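Local structure of peroxisomal fatty acid beta-oxidation multifunctional protein MFP2 (Arabidopsis thaliana, 2WTB) at residues S441-H449 with E461-V472; F673-Y684 with L704-S715. The protein catalyses the hydration of long-chain enoyl-CoA and the NAD-dependent oxidation of 3-hydroxyacyl-CoA in peroxisomal fatty acid beta-oxidation, notably during seed germination. One frame throughout, in Å; residues are numbered along the deposited sequence.

Contact 1. Residues S441-H449 with E461-V472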
loop_
_atom_site.group_PDB
_atom_site.type_symbol
_atom_site.label_atom_id
_atom_site.label_comp_id
_atom_site.label_asym_id
_atom_site.label_seq_id
_atom_site.Cartn_x
_atom_site.Cartn_y
_atom_site.Cartn_z
ATOM N N SER A 441 -25.829 -23.280 8.122
ATOM C CA SER A 441 -24.712 -23.088 7.208
ATOM C C SER A 441 -23.607 -22.258 7.847
ATOM O O SER A 441 -22.975 -21.438 7.182
ATOM C CB SER A 441 -25.198 -22.406 5.928
ATOM O OG SER A 441 -26.343 -23.058 5.409
ATOM N N GLN A 442 -23.371 -22.479 9.137
ATOM C CA GLN A 442 -22.388 -21.694 9.880
ATOM C C GLN A 442 -20.988 -21.787 9.279
ATOM O O GLN A 442 -20.165 -20.893 9.464
ATOM C CB GLN A 442 -22.358 -22.112 11.352
ATOM C CG GLN A 442 -23.605 -21.733 12.136
ATOM C CD GLN A 442 -24.820 -22.552 11.745
ATOM O OE1 GLN A 442 -24.701 -23.705 11.327
ATOM N NE2 GLN A 442 -25.999 -21.961 11.887
ATOM N N ASP A 443 -20.719 -22.868 8.557
ATOM C CA ASP A 443 -19.409 -23.054 7.949
ATOM C C ASP A 443 -19.252 -22.198 6.695
ATOM O O ASP A 443 -18.134 -21.944 6.243
ATOM C CB ASP A 443 -19.184 -24.523 7.605
ATOM C CG ASP A 443 -20.116 -25.014 6.520
ATOM O OD1 ASP A 443 -21.342 -24.792 6.641
ATOM O OD2 ASP A 443 -19.623 -25.621 5.546
ATOM N N ARG A 444 -20.376 -21.755 6.140
ATOM C CA ARG A 444 -20.373 -20.988 4.899
ATOM C C ARG A 444 -20.493 -19.488 5.144
ATOM O O ARG A 444 -20.340 -18.689 4.219
ATOM C CB ARG A 444 -21.520 -21.437 3.992
ATOM C CG ARG A 444 -21.293 -22.752 3.276
ATOM C CD ARG A 444 -22.321 -22.943 2.174
ATOM N NE ARG A 444 -23.632 -23.321 2.694
ATOM C CZ ARG A 444 -24.778 -23.104 2.058
ATOM N NH1 ARG A 444 -24.781 -22.491 0.883
ATOM N NH2 ARG A 444 -25.924 -23.489 2.602
ATOM N N ILE A 445 -20.780 -19.109 6.384
ATOM C CA ILE A 445 -20.995 -17.703 6.719
ATOM C C ILE A 445 -19.703 -17.018 7.154
ATOM O O ILE A 445 -19.057 -17.436 8.115
ATOM C CB ILE A 445 -22.074 -17.538 7.805
ATOM C CG1 ILE A 445 -23.451 -17.871 7.229
ATOM C CG2 ILE A 445 -22.063 -16.123 8.357
ATOM C CD1 ILE A 445 -24.531 -18.018 8.271
ATOM N N VAL A 446 -19.336 -15.965 6.430
ATOM C CA VAL A 446 -18.098 -15.239 6.686
ATOM C C VAL A 446 -18.328 -13.734 6.564
ATOM O O VAL A 446 -19.337 -13.297 6.009
ATOM C CB VAL A 446 -16.984 -15.678 5.711
ATOM C CG1 VAL A 446 -17.321 -15.251 4.291
ATOM C CG2 VAL A 446 -15.631 -15.121 6.142
ATOM N N GLY A 447 -17.396 -12.946 7.088
ATOM C CA GLY A 447 -17.507 -11.500 7.038
ATOM C C GLY A 447 -16.614 -10.866 5.988
ATOM O O GLY A 447 -15.389 -10.943 6.069
ATOM N N ALA A 448 -17.235 -10.242 4.992
ATOM C CA ALA A 448 -16.500 -9.495 3.979
ATOM C C ALA A 448 -16.688 -8.001 4.227
ATOM O O ALA A 448 -17.590 -7.373 3.674
ATOM C CB ALA A 448 -16.974 -9.878 2.586
ATOM N N HIS A 449 -15.833 -7.440 5.075
ATOM C CA HIS A 449 -16.007 -6.071 5.536
ATOM C C HIS A 449 -15.239 -5.074 4.679
ATOM O O HIS A 449 -14.011 -5.108 4.621
ATOM C CB HIS A 449 -15.585 -5.946 7.000
ATOM C CG HIS A 449 -15.979 -4.649 7.632
ATOM N ND1 HIS A 449 -15.058 -3.704 8.028
ATOM C CD2 HIS A 449 -17.196 -4.137 7.930
ATOM C CE1 HIS A 449 -15.691 -2.668 8.548
ATOM N NE2 HIS A 449 -16.990 -2.904 8.499
ATOM N N GLU A 461 -11.517 -6.420 5.287
ATOM C CA GLU A 461 -11.506 -7.244 6.486
ATOM C C GLU A 461 -12.284 -8.533 6.264
ATOM O O GLU A 461 -13.504 -8.511 6.119
ATOM C CB GLU A 461 -12.098 -6.487 7.675
ATOM C CG GLU A 461 -11.084 -5.729 8.510
ATOM C CD GLU A 461 -11.698 -5.143 9.774
ATOM O OE1 GLU A 461 -12.919 -4.871 9.775
ATOM O OE2 GLU A 461 -10.960 -4.956 10.765
ATOM N N ILE A 462 -11.570 -9.652 6.222
ATOM C CA ILE A 462 -12.210 -10.961 6.180
ATOM C C ILE A 462 -12.456 -11.421 7.607
ATOM O O ILE A 462 -11.524 -11.807 8.313
ATOM C CB ILE A 462 -11.341 -12.000 5.446
ATOM C CG1 ILE A 462 -11.197 -11.627 3.972
ATOM C CG2 ILE A 462 -11.940 -13.386 5.574
ATOM C CD1 ILE A 462 -10.321 -12.575 3.197
ATOM N N VAL A 463 -13.711 -11.357 8.035
ATOM C CA VAL A 463 -14.072 -11.707 9.404
ATOM C C VAL A 463 -14.476 -13.173 9.518
ATOM O O VAL A 463 -15.529 -13.579 9.023
ATOM C CB VAL A 463 -15.221 -10.824 9.927
ATOM C CG1 VAL A 463 -15.532 -11.164 11.372
ATOM C CG2 VAL A 463 -14.864 -9.351 9.788
ATOM N N ARG A 464 -13.633 -13.962 10.176
ATOM C CA ARG A 464 -13.900 -15.382 10.370
ATOM C C ARG A 464 -14.607 -15.597 11.700
ATOM O O ARG A 464 -14.471 -14.795 12.619
ATOM C CB ARG A 464 -12.589 -16.172 10.366
ATOM C CG ARG A 464 -11.948 -16.255 11.742
ATOM C CD ARG A 464 -10.440 -16.087 11.696
ATOM N NE ARG A 464 -9.743 -17.344 11.465
ATOM C CZ ARG A 464 -8.527 -17.609 11.928
ATOM N NH1 ARG A 464 -7.887 -16.706 12.656
ATOM N NH2 ARG A 464 -7.955 -18.779 11.675
ATOM N N THR A 465 -15.362 -16.683 11.804
ATOM C CA THR A 465 -15.956 -17.065 13.076
ATOM C C THR A 465 -15.274 -18.332 13.559
ATOM O O THR A 465 -14.288 -18.771 12.969
ATOM C CB THR A 465 -17.463 -17.325 12.955
ATOM O OG1 THR A 465 -18.058 -16.327 12.117
ATOM C CG2 THR A 465 -18.115 -17.273 14.321
ATOM N N ASN A 466 -15.795 -18.912 14.637
ATOM C CA ASN A 466 -15.328 -20.207 15.109
ATOM C C ASN A 466 -15.765 -21.298 14.144
ATOM O O ASN A 466 -15.231 -22.406 14.157
ATOM C CB ASN A 466 -15.896 -20.507 16.496
ATOM C CG ASN A 466 -15.667 -19.379 17.477
ATOM O OD1 ASN A 466 -16.583 -18.969 18.193
ATOM N ND2 ASN A 466 -14.441 -18.867 17.516
ATOM N N HIS A 467 -16.742 -20.972 13.303
ATOM C CA HIS A 467 -17.347 -21.953 12.411
ATOM C C HIS A 467 -16.912 -21.789 10.956
ATOM O O HIS A 467 -16.914 -22.753 10.191
ATOM C CB HIS A 467 -18.872 -21.890 12.521
ATOM C CG HIS A 467 -19.375 -21.975 13.928
ATOM N ND1 HIS A 467 -19.546 -23.175 14.586
ATOM C CD2 HIS A 467 -19.736 -21.010 14.806
ATOM C CE1 HIS A 467 -19.993 -22.944 15.807
ATOM N NE2 HIS A 467 -20.119 -21.639 15.965
ATOM N N THR A 468 -16.544 -20.572 10.574
ATOM C CA THR A 468 -16.100 -20.321 9.209
ATOM C C THR A 468 -15.069 -21.363 8.800
ATOM O O THR A 468 -14.049 -21.534 9.467
ATOM C CB THR A 468 -15.484 -18.920 9.053
ATOM O OG1 THR A 468 -16.445 -17.927 9.428
ATOM C CG2 THR A 468 -15.057 -18.690 7.613
ATOM N N SER A 469 -15.344 -22.061 7.705
ATOM C CA SER A 469 -14.439 -23.093 7.219
ATOM C C SER A 469 -13.209 -22.486 6.551
ATOM O O SER A 469 -13.301 -21.471 5.861
ATOM C CB SER A 469 -15.157 -24.022 6.242
ATOM O OG SER A 469 -15.398 -23.368 5.011
ATOM N N ALA A 470 -12.059 -23.117 6.760
ATOM C CA ALA A 470 -10.811 -22.642 6.181
ATOM C C ALA A 470 -10.931 -22.431 4.677
ATOM O O ALA A 470 -10.405 -21.456 4.137
ATOM C CB ALA A 470 -9.682 -23.609 6.490
ATOM N N GLN A 471 -11.626 -23.343 4.006
ATOM C CA GLN A 471 -11.747 -23.289 2.552
ATOM C C GLN A 471 -12.480 -22.037 2.077
ATOM O O GLN A 471 -12.180 -21.506 1.010
ATOM C CB GLN A 471 -12.439 -24.544 2.017
ATOM C CG GLN A 471 -12.745 -24.499 0.526
ATOM C CD GLN A 471 -11.498 -24.556 -0.331
ATOM O OE1 GLN A 471 -10.661 -25.449 -0.180
ATOM N NE2 GLN A 471 -11.371 -23.605 -1.248
ATOM N N VAL A 472 -13.442 -21.572 2.868
ATOM C CA VAL A 472 -14.161 -20.346 2.537
ATOM C C VAL A 472 -13.247 -19.130 2.701
ATOM O O VAL A 472 -13.278 -18.200 1.891
ATOM C CB VAL A 472 -15.432 -20.174 3.394
ATOM C CG1 VAL A 472 -16.047 -18.797 3.174
ATOM C CG2 VAL A 472 -16.440 -21.259 3.064
#

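Contact 2. Residues F673-Y684 with L704-S715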
loop_
_atom_site.group_PDB
_atom_site.type_symbol
_atom_site.label_atom_id
_atom_site.label_comp_id
_atom_site.label_asym_id
_atom_site.label_seq_id
_atom_site.Cartn_x
_atom_site.Cartn_y
_atom_site.Cartn_z
ATOM N N PHE A 673 4.182 -1.321 15.185
ATOM C CA PHE A 673 5.591 -1.056 14.910
ATOM C C PHE A 673 6.028 0.255 15.560
ATOM O O PHE A 673 7.154 0.377 16.042
ATOM C CB PHE A 673 5.844 -1.007 13.402
ATOM C CG PHE A 673 7.280 -0.759 13.034
ATOM C CD1 PHE A 673 8.118 -1.812 12.710
ATOM C CD2 PHE A 673 7.792 0.529 13.004
ATOM C CE1 PHE A 673 9.439 -1.587 12.365
ATOM C CE2 PHE A 673 9.114 0.759 12.663
ATOM C CZ PHE A 673 9.936 -0.298 12.342
ATOM N N TRP A 674 5.124 1.231 15.571
ATOM C CA TRP A 674 5.395 2.538 16.158
ATOM C C TRP A 674 5.441 2.439 17.677
ATOM O O TRP A 674 6.301 3.039 18.319
ATOM C CB TRP A 674 4.328 3.546 15.717
ATOM C CG TRP A 674 4.454 4.900 16.351
ATOM C CD1 TRP A 674 5.403 5.844 16.085
ATOM C CD2 TRP A 674 3.590 5.471 17.343
ATOM N NE1 TRP A 674 5.191 6.959 16.856
ATOM C CE2 TRP A 674 4.083 6.758 17.637
ATOM C CE3 TRP A 674 2.452 5.016 18.017
ATOM C CZ2 TRP A 674 3.477 7.596 18.572
ATOM C CZ3 TRP A 674 1.850 5.850 18.946
ATOM C CH2 TRP A 674 2.365 7.127 19.215
ATOM N N ALA A 675 4.516 1.670 18.242
ATOM C CA ALA A 675 4.465 1.461 19.687
ATOM C C ALA A 675 5.787 0.920 20.221
ATOM O O ALA A 675 6.299 1.404 21.230
ATOM C CB ALA A 675 3.316 0.523 20.052
ATOM N N ASP A 676 6.336 -0.085 19.546
ATOM C CA ASP A 676 7.628 -0.640 19.936
ATOM C C ASP A 676 8.763 0.317 19.592
ATOM O O ASP A 676 9.862 0.217 20.139
ATOM C CB ASP A 676 7.857 -1.996 19.275
ATOM C CG ASP A 676 7.229 -3.135 20.053
ATOM O OD1 ASP A 676 6.944 -4.190 19.446
ATOM O OD2 ASP A 676 7.019 -2.973 21.275
ATOM N N SER A 677 8.488 1.245 18.683
ATOM C CA SER A 677 9.465 2.251 18.295
ATOM C C SER A 677 9.695 3.228 19.443
ATOM O O SER A 677 10.745 3.868 19.532
ATOM C CB SER A 677 8.990 3.000 17.050
ATOM O OG SER A 677 9.905 4.019 16.690
ATOM N N ILE A 678 8.703 3.332 20.320
ATOM C CA ILE A 678 8.771 4.225 21.469
ATOM C C ILE A 678 9.180 3.466 22.725
ATOM O O ILE A 678 9.883 4.000 23.584
ATOM C CB ILE A 678 7.420 4.921 21.713
ATOM C CG1 ILE A 678 7.083 5.843 20.540
ATOM C CG2 ILE A 678 7.446 5.708 23.014
ATOM C CD1 ILE A 678 5.764 6.554 20.693
ATOM N N GLY A 679 8.741 2.216 22.823
ATOM C CA GLY A 679 9.064 1.382 23.965
ATOM C C GLY A 679 7.851 1.098 24.827
ATOM O O GLY A 679 7.140 2.016 25.236
ATOM N N SER A 680 7.612 -0.180 25.101
ATOM C CA SER A 680 6.459 -0.589 25.894
ATOM C C SER A 680 6.515 -0.020 27.309
ATOM O O SER A 680 5.499 0.409 27.853
ATOM C CB SER A 680 6.361 -2.114 25.950
ATOM O OG SER A 680 7.504 -2.675 26.572
ATOM N N LYS A 681 7.706 -0.022 27.901
ATOM C CA LYS A 681 7.881 0.470 29.262
ATOM C C LYS A 681 7.439 1.928 29.386
ATOM O O LYS A 681 6.796 2.309 30.363
ATOM C CB LYS A 681 9.334 0.305 29.713
ATOM C CG LYS A 681 9.527 0.378 31.220
ATOM C CD LYS A 681 10.856 -0.231 31.635
ATOM C CE LYS A 681 10.925 -0.421 33.141
ATOM N NZ LYS A 681 12.143 -1.173 33.551
ATOM N N TYR A 682 7.784 2.735 28.388
ATOM C CA TYR A 682 7.351 4.126 28.341
ATOM C C TYR A 682 5.832 4.216 28.210
ATOM O O TYR A 682 5.159 4.785 29.069
ATOM C CB TYR A 682 8.018 4.851 27.173
ATOM C CG TYR A 682 7.617 6.304 27.039
ATOM C CD1 TYR A 682 8.400 7.314 27.583
ATOM C CD2 TYR A 682 6.457 6.664 26.366
ATOM C CE1 TYR A 682 8.038 8.643 27.461
ATOM C CE2 TYR A 682 6.086 7.990 26.241
ATOM C CZ TYR A 682 6.881 8.975 26.790
ATOM O OH TYR A 682 6.513 10.296 26.666
ATOM N N ILE A 683 5.302 3.652 27.129
ATOM C CA ILE A 683 3.861 3.651 26.880
ATOM C C ILE A 683 3.081 3.165 28.101
ATOM O O ILE A 683 2.037 3.717 28.440
ATOM C CB ILE A 683 3.500 2.778 25.657
ATOM C CG1 ILE A 683 4.183 3.316 24.400
ATOM C CG2 ILE A 683 1.993 2.724 25.459
ATOM C CD1 ILE A 683 3.807 2.576 23.134
ATOM N N TYR A 684 3.599 2.129 28.754
ATOM C CA TYR A 684 2.982 1.596 29.961
ATOM C C TYR A 684 3.007 2.625 31.086
ATOM O O TYR A 684 1.963 3.012 31.609
ATOM C CB TYR A 684 3.697 0.315 30.397
ATOM C CG TYR A 684 3.268 -0.222 31.746
ATOM C CD1 TYR A 684 1.968 -0.662 31.961
ATOM C CD2 TYR A 684 4.169 -0.307 32.800
ATOM C CE1 TYR A 684 1.574 -1.158 33.190
ATOM C CE2 TYR A 684 3.784 -0.804 34.031
ATOM C CZ TYR A 684 2.486 -1.228 34.221
ATOM O OH TYR A 684 2.098 -1.724 35.447
ATOM N N LEU A 704 -0.469 -5.400 27.765
ATOM C CA LEU A 704 0.467 -4.283 27.691
ATOM C C LEU A 704 1.242 -4.126 28.995
ATOM O O LEU A 704 2.455 -3.923 28.987
ATOM C CB LEU A 704 -0.271 -2.983 27.360
ATOM C CG LEU A 704 0.547 -1.833 26.762
ATOM C CD1 LEU A 704 -0.373 -0.712 26.303
ATOM C CD2 LEU A 704 1.587 -1.303 27.738
ATOM N N ALA A 705 0.530 -4.219 30.112
ATOM C CA ALA A 705 1.140 -4.044 31.424
ATOM C C ALA A 705 2.238 -5.071 31.683
ATOM O O ALA A 705 3.358 -4.717 32.048
ATOM C CB ALA A 705 0.079 -4.111 32.514
ATOM N N GLU A 706 1.909 -6.344 31.484
ATOM C CA GLU A 706 2.844 -7.427 31.765
ATOM C C GLU A 706 4.095 -7.319 30.894
ATOM O O GLU A 706 5.201 -7.620 31.344
ATOM C CB GLU A 706 2.165 -8.783 31.555
ATOM C CG GLU A 706 2.482 -9.817 32.629
ATOM C CD GLU A 706 3.935 -10.252 32.628
ATOM O OE1 GLU A 706 4.551 -10.275 31.542
ATOM O OE2 GLU A 706 4.458 -10.580 33.715
ATOM N N ARG A 707 3.915 -6.882 29.652
ATOM C CA ARG A 707 5.036 -6.740 28.727
ATOM C C ARG A 707 5.805 -5.443 28.943
ATOM O O ARG A 707 7.025 -5.401 28.778
ATOM C CB ARG A 707 4.560 -6.826 27.276
ATOM C CG ARG A 707 4.229 -8.232 26.818
ATOM C CD ARG A 707 4.171 -8.319 25.303
ATOM N NE ARG A 707 4.026 -9.698 24.843
ATOM C CZ ARG A 707 4.091 -10.068 23.570
ATOM N NH1 ARG A 707 4.299 -9.162 22.626
ATOM N NH2 ARG A 707 3.949 -11.344 23.239
ATOM N N GLY A 708 5.087 -4.385 29.305
ATOM C CA GLY A 708 5.694 -3.082 29.506
ATOM C C GLY A 708 6.684 -3.065 30.655
ATOM O O GLY A 708 7.754 -2.464 30.558
ATOM N N SER A 709 6.323 -3.727 31.749
ATOM C CA SER A 709 7.177 -3.781 32.927
ATOM C C SER A 709 8.509 -4.455 32.621
ATOM O O SER A 709 9.562 -4.005 33.072
ATOM C CB SER A 709 6.467 -4.518 34.062
ATOM O OG SER A 709 5.228 -3.902 34.363
ATOM N N LYS A 710 8.456 -5.537 31.850
ATOM C CA LYS A 710 9.659 -6.280 31.492
ATOM C C LYS A 710 10.423 -5.588 30.367
ATOM O O LYS A 710 11.534 -5.992 30.019
ATOM C CB LYS A 710 9.299 -7.710 31.084
ATOM C CG LYS A 710 8.507 -8.474 32.132
ATOM N N GLY A 711 9.822 -4.547 29.800
ATOM C CA GLY A 711 10.447 -3.784 28.734
ATOM C C GLY A 711 10.608 -4.571 27.448
ATOM O O GLY A 711 11.448 -4.241 26.610
ATOM N N VAL A 712 9.797 -5.614 27.290
ATOM C CA VAL A 712 9.858 -6.465 26.106
ATOM C C VAL A 712 9.023 -5.893 24.961
ATOM O O VAL A 712 8.218 -4.984 25.162
ATOM C CB VAL A 712 9.383 -7.896 26.419
ATOM C CG1 VAL A 712 10.322 -8.562 27.415
ATOM C CG2 VAL A 712 7.962 -7.876 26.957
ATOM N N LEU A 713 9.217 -6.432 23.759
ATOM C CA LEU A 713 8.505 -5.945 22.581
ATOM C C LEU A 713 7.045 -6.391 22.573
ATOM O O LEU A 713 6.729 -7.520 22.948
ATOM C CB LEU A 713 9.201 -6.399 21.295
ATOM C CG LEU A 713 10.685 -6.051 21.160
ATOM C CD1 LEU A 713 11.546 -7.084 21.876
ATOM C CD2 LEU A 713 11.076 -5.951 19.697
ATOM N N LEU A 714 6.162 -5.499 22.139
ATOM C CA LEU A 714 4.731 -5.779 22.114
ATOM C C LEU A 714 4.330 -6.570 20.873
ATOM O O LEU A 714 3.354 -7.320 20.892
ATOM C CB LEU A 714 3.928 -4.477 22.178
ATOM C CG LEU A 714 4.102 -3.610 23.425
ATOM C CD1 LEU A 714 3.276 -2.337 23.310
ATOM C CD2 LEU A 714 3.725 -4.386 24.676
ATOM N N SER A 715 5.083 -6.393 19.794
ATOM C CA SER A 715 4.763 -7.036 18.526
ATOM C C SER A 715 5.177 -8.503 18.527
ATOM O O SER A 715 4.827 -9.256 17.619
ATOM C CB SER A 715 5.429 -6.295 17.364
ATOM O OG SER A 715 4.879 -4.998 17.208
#

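Contact 1. Residues S441-H449 with E461-V472
Thr468 has its OG1 anti to its carbonyl carbon (chi1 -59°), beside the backbone N, where it meets Ile445 O; CG2 lies against Val446. OG1 donates to Ile445 O at 3.0 Å and also accepts from Thr465 N, so one hydroxyl closes the turn Thr465-Thr468 and ties it to the start of strand 445-449. Val446 has CG2 opposite its backbone N, where it lies 3.9 Å from Thr468 CG2 and also reaches Ile462 CG2. Its other branch, CG1, meets Val472 CG1; these two side chains run past each other in opposite directions.

Before this turn, strands 445-450 and 459-464 pair as an antiparallel beta hairpin. Gly447 and Val463 form a hydrogen-bonded pair, with Val463 N to Gly447 O at 2.6 Å. Their CA atoms are 4.2 Å apart, and Val463 CB rests 3.7 Å from Gly447 CA. A CB on Gly447 would clash with Val463 CB. His449 and Glu461 form the next hydrogen-bonded pair. Their side chains lie side by side, ring and carboxylate planes 47° apart, with His449 ND1 3.0 Å from Glu461 OE1. His449 NE2 is hydrogen-bonded to Ser428 OG, and Glu461 OE2 accepts from the backbone N of Ala497 and Val498.

At the other end Ser469 N donates to Asp443 O at 3.2 Å, nearly straight at 167°. Ser469 is the N-cap of the following helix, and its OG accepts a weak bond from Val472 N.

The hairpin belongs to the mixed sheet of the Rossmann-type NAD-binding domain. Strand 422-425 flanks it on one side and strand 486-491 on the other. Helix 470-482 packs on Val446 and Ile462, and helix 432-435 touches Val463 and Thr465.

Contact 2. Residues F673-Y684 with L704-S715
Lys681 and Gly708 bring the backbones together, their CA atoms 4.2 Å apart. Here helix segments 680-684 and 704-710 cross at -123°, with axes 7.3 Å apart at closest approach. Gly708 makes this possible: a CB there would clash with Tyr684 CB. Lys681 CA also makes a CA-H...O contact with Gly708 O. After the crossing, Gly711 ends helix 702-710 in a Schellman motif, and the chain passes Ser680 and then Asp676.

Tyr684 is a knob in the hole formed by Leu704, Ala705, Gly708 and Ser709. Its CE1 lies 3.4 Å from Ala705 CB, and Ala705 O sits over the centre of one ring face. Ser709 OG donates to that same oxygen. This is helix-helix packing in the all-helical C-terminal part of the chain, with helix 624-644 against Ala675, Ile683 and Leu704.

Ser680 OG, held between its backbone N and carbonyl carbon (chi1 62°), donates to Val712 O at 2.8 Å. The Asp676 carboxylate accepts from the successive amides of Leu714 and Ser715. Leu714 N reaches the syn lone pair of OD2 at 2.8 Å, almost straight at 178°. Ser715 N meets OD1 on its syn side at 2.9 Å, and Ser715 OG comes to OD1 from above the carboxylate plane. With an alanine in place of this aspartate, the amides of Leu714 and Ser715 would probably lose these acceptors, and the tail would be freer to shift. Leu714 CG packs 3.7 Å from Ser680 CB.

Contacts 1 and 2 hold different elements, their centres about 33 Å apart and their nearest atoms about 16 Å apart, with no touch between them. Contact 1 is mostly buried and lies in the beta sheet of the NAD-binding domain. Contact 2 is only partly buried and joins helices and the loop that follows helix 702-710 near the C-terminus. In 441-449 with 461-472, backbone bonds between strands do most of the work, and a threonine hydroxyl and the backbone N of a serine carry the pairing on past the strands. In 673-684 with 704-715 no backbone-to-backbone hydrogen bond crosses; side chains of an aspartate and two serines supply the polar links. Both use a glycine for close backbone approach.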